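Local coordinates for protein alcohol dehydrogenase (Escherichia coli, PDB 5VM2) that probably oxidises or reduces an alcohol or carbonyl substrate with NAD(H) or NADP(H), as a zinc-containing alcohol dehydrogenase whose specificity is unknown, at residues Lys2-Ile7 with Leu125-Cys130; Gly84-Ile89 with Met143-Gly148; Gly157-Met162 with Ala294-Val299; Gly169-Ile174 with Gln231-Met236; Leu175-Ile180 with Ile196-Val201. All coordinates share one frame; numbering follows the deposited sequence.

Contact 1 of 5, residues Lys2-Ile7 with Leu125-Cys130; sequences KNSKAI and LTHYLC
The backbones of Lys5 and Thr126 form a single beta bridge, CA to CA 4.2 Å, between chain directions 163° apart; Ala6 N donates to Leu125 O, and a water donates to both Leu125 O and Ala6 O. At Asn3 a side chain takes over from the backbone. Asn3 holds CG anti to its own N (chi1 -162°), and its amide enters the bend at Thr126-Tyr128. There OD1 accepts weak bonds from the backbone N of His127 and of Tyr128, 3.1 Å in each case, while ND2 donates to Tyr128 O at 3.3 Å and weakly to Thr126 OG1 and Glu20 O. The Asn3 and Thr126 side chains cross at about a right angle. Thr126 OG1 gives its hydrogen to Ser4 O at 2.6 Å. Ser4 OG lies 3.2 Å from His127 CD2, at the edge of the imidazole and near its plane, and is hydrogen-bonded to Tyr321. Ala6 CB also packs on Leu125 CB at 3.8 Å. A single bridge is thus supplemented by side-chain-to-backbone bonds: the buried Asn3 carboxamide meets two N-H groups and one carbonyl of the bend, and since most of its bonds are weak, the hold rests on their number.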
# COMPACT_ATOMS: atom_id res chain seq x y z
N LYS A 2 -1.87 4.90 29.77
CA LYS A 2 -0.47 4.85 29.39
C LYS A 2 -0.34 4.45 27.92
O LYS A 2 -1.28 3.92 27.32
CB LYS A 2 0.29 3.86 30.27
CG LYS A 2 1.75 3.66 29.87
CD LYS A 2 2.11 2.19 29.82
CE LYS A 2 3.58 1.99 29.52
NZ LYS A 2 3.82 0.80 28.66
N ASN A 3 0.83 4.71 27.35
CA ASN A 3 1.12 4.40 25.97
C ASN A 3 2.41 3.58 25.87
O ASN A 3 3.17 3.46 26.83
CB ASN A 3 1.24 5.69 25.15
CG ASN A 3 1.12 5.47 23.66
OD1 ASN A 3 0.66 4.42 23.21
ND2 ASN A 3 1.54 6.45 22.88
N SER A 4 2.63 3.01 24.69
CA SER A 4 3.88 2.35 24.36
C SER A 4 4.03 2.37 22.85
O SER A 4 3.08 2.63 22.11
CB SER A 4 3.92 0.90 24.88
OG SER A 4 3.14 0.04 24.08
N LYS A 5 5.26 2.14 22.38
CA LYS A 5 5.53 2.04 20.96
C LYS A 5 6.49 0.90 20.70
O LYS A 5 7.36 0.60 21.53
CB LYS A 5 6.14 3.33 20.37
CG LYS A 5 5.72 4.62 21.02
CD LYS A 5 6.58 5.80 20.52
CE LYS A 5 7.98 5.77 21.10
NZ LYS A 5 8.75 7.02 20.81
N ALA A 6 6.34 0.27 19.54
CA ALA A 6 7.31 -0.69 19.04
C ALA A 6 8.39 0.05 18.27
O ALA A 6 8.09 0.78 17.32
CB ALA A 6 6.64 -1.74 18.16
N ILE A 7 9.64 -0.13 18.67
CA ILE A 7 10.77 0.61 18.13
C ILE A 7 11.74 -0.37 17.49
O ILE A 7 11.94 -1.48 17.99
CB ILE A 7 11.47 1.45 19.22
CG1 ILE A 7 10.73 2.76 19.45
CG2 ILE A 7 12.93 1.72 18.89
CD1 ILE A 7 9.28 2.57 19.75
N LEU A 125 2.76 1.62 15.01
CA LEU A 125 2.81 0.59 16.06
C LEU A 125 2.93 1.28 17.42
O LEU A 125 4.01 1.44 17.98
CB LEU A 125 3.97 -0.37 15.81
CG LEU A 125 3.79 -1.25 14.56
CD1 LEU A 125 5.09 -1.97 14.21
CD2 LEU A 125 2.66 -2.24 14.77
N THR A 126 1.78 1.69 17.93
CA THR A 126 1.67 2.33 19.24
C THR A 126 0.21 2.26 19.64
O THR A 126 -0.67 2.03 18.81
CB THR A 126 2.17 3.78 19.21
OG1 THR A 126 2.04 4.37 20.51
CG2 THR A 126 1.38 4.59 18.20
N HIS A 127 -0.05 2.44 20.94
CA HIS A 127 -1.44 2.39 21.40
C HIS A 127 -2.19 3.67 21.07
O HIS A 127 -3.40 3.62 20.79
CB HIS A 127 -1.49 2.13 22.91
CG HIS A 127 -1.16 0.73 23.29
ND1 HIS A 127 -2.00 -0.33 23.02
CD2 HIS A 127 -0.09 0.20 23.93
CE1 HIS A 127 -1.45 -1.45 23.47
NE2 HIS A 127 -0.29 -1.15 24.03
N TYR A 128 -1.51 4.82 21.06
CA TYR A 128 -2.14 6.11 20.87
C TYR A 128 -1.29 6.96 19.93
O TYR A 128 -0.06 7.03 20.09
CB TYR A 128 -2.32 6.85 22.20
CG TYR A 128 -3.28 6.18 23.16
CD1 TYR A 128 -4.64 6.44 23.10
CD2 TYR A 128 -2.82 5.27 24.11
CE1 TYR A 128 -5.52 5.82 23.97
CE2 TYR A 128 -3.70 4.64 24.98
CZ TYR A 128 -5.05 4.93 24.91
OH TYR A 128 -5.93 4.31 25.77
N LEU A 129 -1.94 7.61 18.97
CA LEU A 129 -1.25 8.55 18.09
C LEU A 129 -2.20 9.67 17.71
O LEU A 129 -3.42 9.55 17.81
CB LEU A 129 -0.69 7.85 16.84
CG LEU A 129 -1.61 7.18 15.81
CD1 LEU A 129 -2.19 8.18 14.81
CD2 LEU A 129 -0.85 6.09 15.07
N CYS A 130 -1.61 10.77 17.25
CA CYS A 130 -2.36 11.94 16.79
C CYS A 130 -2.18 12.11 15.29
O CYS A 130 -1.11 11.83 14.74
CB CYS A 130 -1.90 13.20 17.52
SG CYS A 130 -2.23 13.17 19.29
O HOH W 1 6.40 2.53 16.49

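Contact 2 of 5, residues Gly84-Ile89 with Met143-Gly148; sequences GDRVNI and MDTMEG
This is a buried polar contact between a strand of the mixed sheet and a helix start: Arg86 and Asn88 of strand 86-89 grip one carbonyl just before helix 145-163, that of Met143, and one in its first turn, that of Gly148. Both side chains leave the strand toward the helix, as alternate residues on one side of it do. The Arg86 chain bends at chi3 (-55°), which places NE, and the guanidinium reaches the turn before the helix. NH1 donates to Met143 O at 2.7 Å with an angle of 158° at the hydrogen, and NH2 adds a weaker bond to the same oxygen at 3.1 Å. Met143 O lies in the guanidinium plane, 2° out of it, which lets both nitrogens converge on it. NH2 also has a weak bond to Pro140 O. A water accepts from Thr145 N at 3.0 Å and weakly from Arg86 NH1. Farther along, Asn88 ND2 donates to Gly148 O at 3.1 Å, the acceptor close to the amide plane, and Asn88 CB lies 3.3 Å from that oxygen. Helix 297-305 packs on Met143 and Asn88. The helix start itself is closed by Asp144 and Glu147: Glu147 N donates to Asp144 OD1 at 2.9 Å, and Asp144 N donates in return to Glu147 OE2 at 3.2 Å. Reciprocal bonds of this kind define a capping box, here at the N-terminus of helix 145-163, with Asp144 as N-cap.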
# COMPACT_ATOMS: atom_id res chain seq x y z
N GLY A 84 -15.19 8.28 19.94
CA GLY A 84 -15.97 7.10 19.64
C GLY A 84 -16.07 6.80 18.16
O GLY A 84 -16.50 5.69 17.81
N ASP A 85 -15.69 7.73 17.30
CA ASP A 85 -15.67 7.49 15.87
C ASP A 85 -14.58 6.49 15.54
O ASP A 85 -13.44 6.62 16.01
CB ASP A 85 -15.42 8.79 15.11
CG ASP A 85 -16.56 9.77 15.24
OD1 ASP A 85 -17.65 9.35 15.65
OD2 ASP A 85 -16.36 10.97 14.92
N ARG A 86 -14.91 5.49 14.73
CA ARG A 86 -13.91 4.59 14.17
C ARG A 86 -13.42 5.18 12.86
O ARG A 86 -14.23 5.55 12.00
CB ARG A 86 -14.50 3.19 13.96
CG ARG A 86 -15.11 2.60 15.22
CD ARG A 86 -15.74 1.23 14.96
NE ARG A 86 -16.72 1.29 13.87
CZ ARG A 86 -16.50 0.83 12.64
NH1 ARG A 86 -15.34 0.28 12.34
NH2 ARG A 86 -17.45 0.93 11.72
N VAL A 87 -12.10 5.30 12.72
CA VAL A 87 -11.49 6.01 11.61
C VAL A 87 -10.26 5.25 11.13
O VAL A 87 -9.71 4.40 11.83
CB VAL A 87 -11.09 7.45 11.99
CG1 VAL A 87 -12.31 8.28 12.39
CG2 VAL A 87 -10.06 7.43 13.12
N ASN A 88 -9.83 5.58 9.92
CA ASN A 88 -8.47 5.27 9.49
C ASN A 88 -7.75 6.59 9.19
O ASN A 88 -8.35 7.67 9.23
CB ASN A 88 -8.46 4.31 8.29
CG ASN A 88 -9.07 4.90 7.02
OD1 ASN A 88 -9.28 6.10 6.90
ND2 ASN A 88 -9.34 4.02 6.05
N ILE A 89 -6.46 6.49 8.89
CA ILE A 89 -5.66 7.67 8.61
C ILE A 89 -4.95 7.49 7.29
O ILE A 89 -4.50 6.38 6.95
CB ILE A 89 -4.66 7.97 9.75
CG1 ILE A 89 -3.62 6.86 9.88
CG2 ILE A 89 -5.39 8.18 11.09
CD1 ILE A 89 -2.33 7.34 10.49
N MET A 143 -17.71 -1.46 8.03
CA MET A 143 -16.28 -1.62 7.78
C MET A 143 -15.53 -1.57 9.11
O MET A 143 -15.54 -0.53 9.78
CB MET A 143 -15.76 -0.54 6.82
CG MET A 143 -14.31 -0.72 6.44
SD MET A 143 -13.74 0.53 5.27
CE MET A 143 -14.99 0.39 4.01
N ASP A 144 -14.90 -2.67 9.48
CA ASP A 144 -14.22 -2.72 10.77
C ASP A 144 -12.84 -2.08 10.65
O ASP A 144 -12.39 -1.69 9.57
CB ASP A 144 -14.14 -4.16 11.29
CG ASP A 144 -13.44 -5.10 10.33
OD1 ASP A 144 -12.28 -4.84 9.96
OD2 ASP A 144 -14.06 -6.13 9.96
N THR A 145 -12.15 -1.97 11.79
CA THR A 145 -10.88 -1.25 11.80
C THR A 145 -9.76 -2.02 11.12
O THR A 145 -8.77 -1.41 10.71
CB THR A 145 -10.49 -0.88 13.23
OG1 THR A 145 -10.63 -2.03 14.07
CG2 THR A 145 -11.39 0.23 13.75
N MET A 146 -9.88 -3.35 11.00
CA MET A 146 -8.90 -4.08 10.21
C MET A 146 -9.06 -3.78 8.72
O MET A 146 -8.06 -3.64 8.01
CB MET A 146 -9.00 -5.58 10.46
CG MET A 146 -7.87 -6.34 9.78
SD MET A 146 -8.03 -8.12 9.88
CE MET A 146 -9.42 -8.40 8.78
N GLU A 147 -10.30 -3.71 8.24
CA GLU A 147 -10.53 -3.27 6.87
C GLU A 147 -10.08 -1.83 6.67
O GLU A 147 -9.48 -1.49 5.64
CB GLU A 147 -12.00 -3.42 6.49
CG GLU A 147 -12.47 -4.85 6.30
CD GLU A 147 -13.97 -4.94 6.05
OE1 GLU A 147 -14.38 -5.25 4.92
OE2 GLU A 147 -14.74 -4.70 7.01
N GLY A 148 -10.36 -0.96 7.65
CA GLY A 148 -9.90 0.41 7.56
C GLY A 148 -8.39 0.52 7.44
O GLY A 148 -7.87 1.40 6.75
O HOH W 2 -13.90 -2.08 14.21

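Contact 3 of 5, residues Gly157-Met162 with Ala294-Val299; sequences GMHAAM and ANRYPV
His159, Arg296 and the CB and CG of Met162 form the tight part of this contact, whereas Met158, Val299 and the CE methyl of Met162 make a looser apolar side. The tight part joins helix 145-163 to the residues leading into helix 297-305. Arg296 NE donates to His159 ND1 at 2.7 Å with an angle of 159° at the hydrogen. The bond lies close to the plane of both flat groups, although imidazole and guanidinium are turned 57° from each other. The Arg296 chain bends at chi2 (-59°), which places CD at the edge of the imidazole, in its plane. The ring also touches Asn107 and Val290. Beside it, Met162 packs its CB over one face of the guanidinium, 3.3 Å from Arg296 NH1 and offset toward the rim, the two side chains sliding past each other in opposite directions. Arg296 is thus held at its edge by a histidine and on one face by aliphatic carbon. On the looser side the approaches lengthen to methyl contacts. Met162 and Val299 meet tip to tip at a partly exposed end, Met162 CE lying 4.1 Å from Val299 CG1, and the buried Met158 brings its CG to the same Val299 CG1 at 4.0 Å. The polar bond has a consequence for the ring: Arg296 NE can only donate, which means that ND1 must offer its lone pair, and a neutral His159 would be expected to carry its proton on NE2.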
# COMPACT_ATOMS: atom_id res chain seq x y z
N GLY A 157 -3.24 0.66 -4.99
CA GLY A 157 -3.70 0.06 -6.24
C GLY A 157 -4.75 0.91 -6.92
O GLY A 157 -4.80 0.98 -8.15
N MET A 158 -5.61 1.57 -6.14
CA MET A 158 -6.62 2.44 -6.72
C MET A 158 -5.98 3.60 -7.47
O MET A 158 -6.41 3.96 -8.58
CB MET A 158 -7.56 2.96 -5.63
CG MET A 158 -8.80 3.67 -6.17
SD MET A 158 -9.97 2.57 -7.02
CE MET A 158 -9.96 1.17 -5.91
N HIS A 159 -4.94 4.20 -6.89
CA HIS A 159 -4.25 5.32 -7.52
C HIS A 159 -3.58 4.88 -8.82
O HIS A 159 -3.61 5.60 -9.82
CB HIS A 159 -3.23 5.89 -6.53
CG HIS A 159 -2.49 7.10 -7.03
ND1 HIS A 159 -3.10 8.32 -7.22
CD2 HIS A 159 -1.19 7.27 -7.34
CE1 HIS A 159 -2.21 9.19 -7.65
NE2 HIS A 159 -1.04 8.58 -7.73
N ALA A 160 -2.99 3.68 -8.83
CA ALA A 160 -2.38 3.16 -10.05
C ALA A 160 -3.41 3.00 -11.17
O ALA A 160 -3.21 3.48 -12.29
CB ALA A 160 -1.68 1.83 -9.77
N ALA A 161 -4.53 2.35 -10.86
CA ALA A 161 -5.56 2.13 -11.88
C ALA A 161 -6.13 3.45 -12.38
O ALA A 161 -6.40 3.61 -13.58
CB ALA A 161 -6.67 1.24 -11.32
N MET A 162 -6.33 4.41 -11.47
CA MET A 162 -6.87 5.71 -11.88
C MET A 162 -5.87 6.47 -12.73
O MET A 162 -6.23 7.05 -13.76
CB MET A 162 -7.26 6.53 -10.64
CG MET A 162 -8.42 5.96 -9.85
SD MET A 162 -9.97 6.62 -10.45
CE MET A 162 -11.02 6.35 -9.02
N ALA A 294 -3.06 10.01 -4.10
CA ALA A 294 -3.57 11.36 -3.87
C ALA A 294 -5.07 11.34 -4.11
O ALA A 294 -5.52 10.89 -5.17
CB ALA A 294 -2.90 12.38 -4.80
N ASN A 295 -5.83 11.81 -3.12
CA ASN A 295 -7.29 11.95 -3.18
C ASN A 295 -8.00 10.63 -3.50
O ASN A 295 -9.05 10.62 -4.13
CB ASN A 295 -7.69 13.02 -4.21
CG ASN A 295 -6.88 14.29 -4.08
OD1 ASN A 295 -6.79 14.87 -3.00
ND2 ASN A 295 -6.28 14.73 -5.18
N ARG A 296 -7.46 9.51 -2.99
CA ARG A 296 -8.02 8.19 -3.27
C ARG A 296 -8.74 7.55 -2.09
O ARG A 296 -9.40 6.52 -2.28
CB ARG A 296 -6.93 7.22 -3.74
CG ARG A 296 -5.99 7.77 -4.79
CD ARG A 296 -6.73 8.21 -6.06
NE ARG A 296 -5.79 8.51 -7.13
CZ ARG A 296 -6.13 8.92 -8.35
NH1 ARG A 296 -7.40 9.11 -8.66
NH2 ARG A 296 -5.19 9.15 -9.26
N TYR A 297 -8.59 8.09 -0.88
CA TYR A 297 -9.15 7.41 0.28
C TYR A 297 -10.67 7.30 0.21
O TYR A 297 -11.19 6.20 0.41
CB TYR A 297 -8.68 8.09 1.58
CG TYR A 297 -7.59 7.31 2.29
CD1 TYR A 297 -6.43 6.95 1.62
CD2 TYR A 297 -7.73 6.93 3.62
CE1 TYR A 297 -5.43 6.23 2.25
CE2 TYR A 297 -6.72 6.21 4.27
CZ TYR A 297 -5.57 5.86 3.57
OH TYR A 297 -4.57 5.15 4.20
N PRO A 298 -11.42 8.37 -0.08
CA PRO A 298 -12.89 8.21 -0.09
C PRO A 298 -13.38 7.18 -1.10
O PRO A 298 -14.19 6.31 -0.74
CB PRO A 298 -13.38 9.62 -0.43
CG PRO A 298 -12.30 10.52 0.10
CD PRO A 298 -11.03 9.79 -0.22
N VAL A 299 -12.89 7.22 -2.34
CA VAL A 299 -13.37 6.28 -3.34
C VAL A 299 -12.94 4.85 -3.00
O VAL A 299 -13.65 3.89 -3.34
CB VAL A 299 -12.88 6.69 -4.75
CG1 VAL A 299 -11.38 6.51 -4.89
CG2 VAL A 299 -13.62 5.90 -5.82

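Contact 4 of 5, residues Gly169-Ile174 with Gln231-Met236; sequences GKKIII and QFTEDM
The Phe232 ring has Lys171 over one face: CE stands 3.8 Å above the plane, over the centre, and NZ lies 3.9 Å from the ring centroid, 27° off the normal. The first is a CH-pi contact, the second cation-pi. Ile173 CG1 and Ile172 O come in obliquely, at 4.0 Å and 3.5 Å from Phe232 CE1. Ala197 and Glu195 of the adjacent strand also touch the ring. Phe232 projects from the last turn of its helix with CG anti to its N (chi1 167°), and meets Lys171 tip to tip. The lysine chain is bent at chi3 and chi4, the latter (73°) placing NZ over the ring. NZ has a long, weak ion pair with Glu195, and Glu234 OE1 is nearby but not in contact, 4.8 Å from Lys171 NZ; with the aromatic face, these acids may favour a charged ammonium. Helix 225-232 ends in a Schellman motif: Asp235 N bonds to the carbonyl of the residue before Gln231, Glu234 N to Gln231 O, and Glu234, at positive phi, is C-prime. The same residues form a type I' turn, Thr233 to Met236, with Met236 N bonded to Thr233 O. A helix end packed against central strand 171-175 of a parallel sheet is characteristic of the Rossmann-fold domain.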
# COMPACT_ATOMS: atom_id res chain seq x y z
N GLY A 169 -12.78 -2.33 -22.05
CA GLY A 169 -12.15 -2.40 -23.35
C GLY A 169 -10.64 -2.31 -23.33
O GLY A 169 -10.02 -2.39 -24.40
N LYS A 170 -10.03 -2.12 -22.16
CA LYS A 170 -8.58 -2.11 -22.03
C LYS A 170 -8.13 -3.44 -21.44
O LYS A 170 -8.56 -3.81 -20.35
CB LYS A 170 -8.12 -0.94 -21.17
CG LYS A 170 -8.43 0.40 -21.81
CD LYS A 170 -7.76 1.56 -21.12
CE LYS A 170 -7.85 2.82 -21.99
NZ LYS A 170 -7.47 4.06 -21.26
N LYS A 171 -7.30 -4.16 -22.19
CA LYS A 171 -6.77 -5.43 -21.70
C LYS A 171 -5.59 -5.15 -20.79
O LYS A 171 -4.71 -4.36 -21.14
CB LYS A 171 -6.33 -6.32 -22.87
CG LYS A 171 -7.46 -6.74 -23.78
CD LYS A 171 -7.01 -7.82 -24.75
CE LYS A 171 -6.68 -9.10 -24.01
NZ LYS A 171 -7.90 -9.81 -23.52
N ILE A 172 -5.57 -5.80 -19.63
CA ILE A 172 -4.64 -5.45 -18.56
C ILE A 172 -3.83 -6.68 -18.17
O ILE A 172 -4.36 -7.79 -18.07
CB ILE A 172 -5.40 -4.87 -17.35
CG1 ILE A 172 -6.06 -3.54 -17.76
CG2 ILE A 172 -4.48 -4.65 -16.16
CD1 ILE A 172 -6.64 -2.77 -16.63
N ILE A 173 -2.53 -6.47 -17.97
CA ILE A 173 -1.62 -7.47 -17.42
C ILE A 173 -1.04 -6.89 -16.14
O ILE A 173 -0.49 -5.79 -16.14
CB ILE A 173 -0.50 -7.84 -18.39
CG1 ILE A 173 -1.06 -8.48 -19.66
CG2 ILE A 173 0.49 -8.78 -17.71
CD1 ILE A 173 -0.02 -8.72 -20.73
N ILE A 174 -1.17 -7.64 -15.05
CA ILE A 174 -0.61 -7.26 -13.76
C ILE A 174 0.53 -8.22 -13.45
O ILE A 174 0.30 -9.43 -13.29
CB ILE A 174 -1.67 -7.26 -12.66
CG1 ILE A 174 -2.71 -6.16 -12.96
CG2 ILE A 174 -1.04 -7.05 -11.30
CD1 ILE A 174 -3.87 -6.17 -12.04
N GLN A 231 -0.64 -14.77 -26.22
CA GLN A 231 -1.91 -15.46 -26.45
C GLN A 231 -3.07 -14.67 -25.85
O GLN A 231 -4.10 -14.46 -26.50
CB GLN A 231 -1.85 -16.87 -25.87
CG GLN A 231 -3.18 -17.60 -25.92
CD GLN A 231 -3.16 -18.91 -25.15
OE1 GLN A 231 -2.09 -19.47 -24.89
NE2 GLN A 231 -4.33 -19.39 -24.76
N PHE A 232 -2.90 -14.23 -24.60
CA PHE A 232 -3.96 -13.49 -23.91
C PHE A 232 -4.37 -12.25 -24.69
O PHE A 232 -5.56 -11.92 -24.77
CB PHE A 232 -3.48 -13.14 -22.50
CG PHE A 232 -4.33 -12.13 -21.79
CD1 PHE A 232 -3.82 -10.88 -21.45
CD2 PHE A 232 -5.64 -12.42 -21.42
CE1 PHE A 232 -4.59 -9.95 -20.78
CE2 PHE A 232 -6.42 -11.49 -20.75
CZ PHE A 232 -5.90 -10.26 -20.43
N THR A 233 -3.40 -11.55 -25.29
CA THR A 233 -3.66 -10.31 -26.01
C THR A 233 -3.70 -10.50 -27.52
O THR A 233 -3.66 -9.51 -28.26
CB THR A 233 -2.61 -9.25 -25.65
OG1 THR A 233 -1.32 -9.68 -26.10
CG2 THR A 233 -2.57 -9.02 -24.15
N GLU A 234 -3.77 -11.74 -27.99
CA GLU A 234 -3.86 -12.03 -29.42
C GLU A 234 -2.70 -11.40 -30.19
O GLU A 234 -2.88 -10.83 -31.27
CB GLU A 234 -5.20 -11.58 -29.99
CG GLU A 234 -6.37 -12.46 -29.58
CD GLU A 234 -7.60 -11.66 -29.23
OE1 GLU A 234 -7.80 -11.36 -28.03
OE2 GLU A 234 -8.38 -11.32 -30.15
N ASP A 235 -1.50 -11.50 -29.62
CA ASP A 235 -0.26 -10.98 -30.20
C ASP A 235 -0.27 -9.47 -30.37
O ASP A 235 0.59 -8.93 -31.08
CB ASP A 235 0.05 -11.66 -31.54
CG ASP A 235 -0.04 -13.17 -31.46
OD1 ASP A 235 0.59 -13.75 -30.54
OD2 ASP A 235 -0.73 -13.78 -32.30
N MET A 236 -1.21 -8.78 -29.75
CA MET A 236 -1.22 -7.33 -29.87
C MET A 236 -0.58 -6.63 -28.68
O MET A 236 -0.17 -5.47 -28.80
CB MET A 236 -2.65 -6.80 -30.04
CG MET A 236 -3.55 -7.66 -30.91
SD MET A 236 -3.19 -7.51 -32.67
CE MET A 236 -3.59 -9.16 -33.25

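Contact 5 of 5, residues Leu175-Ile180 with Ile196-Val201; sequences LGAGCI and IAVVDV
Asp200 holds CG anti to its backbone N (chi1 -167°), on the Ala177 side, and chi2 (118°) turns OD1 to Ala177 N; Gly176 has backbone angles (phi 115°) readily open to glycine, which has no CB to meet the preceding carbonyl oxygen. They lie in a Rossmann beta-alpha-beta unit: strand 171-175, the glycine-rich turn, helix 179-190 and strand 195-200. Gly176 and Gly178 fit the GxGxxG pattern, with Gly178 as N-cap of the helix, consistent with a dinucleotide-binding loop. Leu175 and Val199 pair in parallel, CA to CA 4.9 Å, their side chains lying side by side on the same face of the sheet with Leu175 CD2 at 3.9 Å from Val199 CB. Just beyond the pair, Gly176 N donates to Val199 O at 2.7 Å. The turn then leaves the strand, and Ala177 CB settles against Val198 CG1 at 3.7 Å. Asp200 lies at the end of the second strand, where the acidic residue of NAD(H)-using Rossmann enzymes is commonly found; such a role here is only inferred. Its OD2 accepts from Leu202 N, while OD1 uses the anti lone pair to accept from Ala177 N at 3.1 Å.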
# COMPACT_ATOMS: atom_id res chain seq x y z
N LEU A 175 1.75 -7.70 -13.37
CA LEU A 175 2.92 -8.50 -13.02
C LEU A 175 3.08 -8.45 -11.51
O LEU A 175 3.48 -7.43 -10.94
CB LEU A 175 4.16 -7.99 -13.74
CG LEU A 175 4.09 -7.96 -15.27
CD1 LEU A 175 5.39 -7.43 -15.85
CD2 LEU A 175 3.75 -9.33 -15.84
N GLY A 176 2.75 -9.56 -10.84
CA GLY A 176 2.83 -9.62 -9.40
C GLY A 176 1.47 -9.79 -8.77
O GLY A 176 0.55 -9.01 -9.03
N ALA A 177 1.33 -10.82 -7.94
CA ALA A 177 0.10 -11.09 -7.21
C ALA A 177 0.34 -11.06 -5.70
O ALA A 177 -0.33 -11.76 -4.94
CB ALA A 177 -0.51 -12.42 -7.65
N GLY A 178 1.33 -10.29 -5.27
CA GLY A 178 1.44 -9.93 -3.87
C GLY A 178 0.36 -8.92 -3.51
O GLY A 178 -0.56 -8.64 -4.28
N CYS A 179 0.50 -8.34 -2.32
CA CYS A 179 -0.52 -7.44 -1.81
C CYS A 179 -0.86 -6.34 -2.81
O CYS A 179 -2.03 -6.16 -3.18
CB CYS A 179 -0.08 -6.83 -0.48
SG CYS A 179 -1.25 -5.61 0.16
N ILE A 180 0.15 -5.61 -3.29
CA ILE A 180 -0.11 -4.48 -4.17
C ILE A 180 -0.66 -4.93 -5.52
O ILE A 180 -1.49 -4.24 -6.13
CB ILE A 180 1.16 -3.63 -4.33
CG1 ILE A 180 1.67 -3.18 -2.95
CG2 ILE A 180 0.87 -2.43 -5.19
CD1 ILE A 180 0.67 -2.32 -2.19
N ILE A 196 -8.23 -9.18 -17.47
CA ILE A 196 -7.09 -8.91 -16.59
C ILE A 196 -6.32 -10.21 -16.42
O ILE A 196 -6.83 -11.17 -15.85
CB ILE A 196 -7.53 -8.39 -15.21
CG1 ILE A 196 -8.57 -7.27 -15.35
CG2 ILE A 196 -6.33 -7.91 -14.43
CD1 ILE A 196 -9.09 -6.78 -14.01
N ALA A 197 -5.07 -10.22 -16.88
CA ALA A 197 -4.16 -11.33 -16.65
C ALA A 197 -3.22 -10.97 -15.51
O ALA A 197 -2.74 -9.84 -15.42
CB ALA A 197 -3.36 -11.66 -17.91
N VAL A 198 -2.99 -11.93 -14.61
CA VAL A 198 -2.13 -11.72 -13.45
C VAL A 198 -1.04 -12.78 -13.46
O VAL A 198 -1.32 -13.97 -13.60
CB VAL A 198 -2.93 -11.79 -12.13
CG1 VAL A 198 -1.98 -11.70 -10.94
CG2 VAL A 198 -3.96 -10.67 -12.08
N VAL A 199 0.21 -12.33 -13.32
CA VAL A 199 1.39 -13.17 -13.42
C VAL A 199 2.11 -13.17 -12.08
O VAL A 199 2.38 -12.10 -11.52
CB VAL A 199 2.34 -12.67 -14.53
CG1 VAL A 199 3.54 -13.58 -14.66
CG2 VAL A 199 1.59 -12.54 -15.86
N ASP A 200 2.43 -14.36 -11.58
CA ASP A 200 3.30 -14.49 -10.42
C ASP A 200 4.00 -15.85 -10.50
O ASP A 200 3.92 -16.54 -11.52
CB ASP A 200 2.51 -14.33 -9.11
CG ASP A 200 3.42 -14.15 -7.91
OD1 ASP A 200 3.35 -13.08 -7.26
OD2 ASP A 200 4.21 -15.07 -7.62
N VAL A 201 4.68 -16.24 -9.43
CA VAL A 201 5.42 -17.49 -9.38
C VAL A 201 4.98 -18.39 -8.24
O VAL A 201 5.50 -19.50 -8.11
CB VAL A 201 6.94 -17.25 -9.31
CG1 VAL A 201 7.44 -16.60 -10.59
CG2 VAL A 201 7.29 -16.40 -8.08

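Contacts 1 and 2 reach the same mixed sheet, outside the Rossmann-type sheet, and lie about 17 Å apart between centres; their segments alternate along the sequence. Contacts 4 and 5 lie in the parallel sheet of the Rossmann-type domain, about 14 Å between centres, and meet directly where strands 171-175 and 195-200 run side by side. Contact 3 bridges the two groups. It shares helix 145-163 with contact 2, about 18 Å away between centres, and Tyr297 OH approaches Ile89 O at 3.0 Å, a probable hydrogen bond. Its segments enclose both Rossmann contacts in sequence. Contacts 1 and 4 are farthest apart, about 46 Å between centres. With one pair on the mixed sheet and another on the parallel sheet, the set samples both parts of the fold.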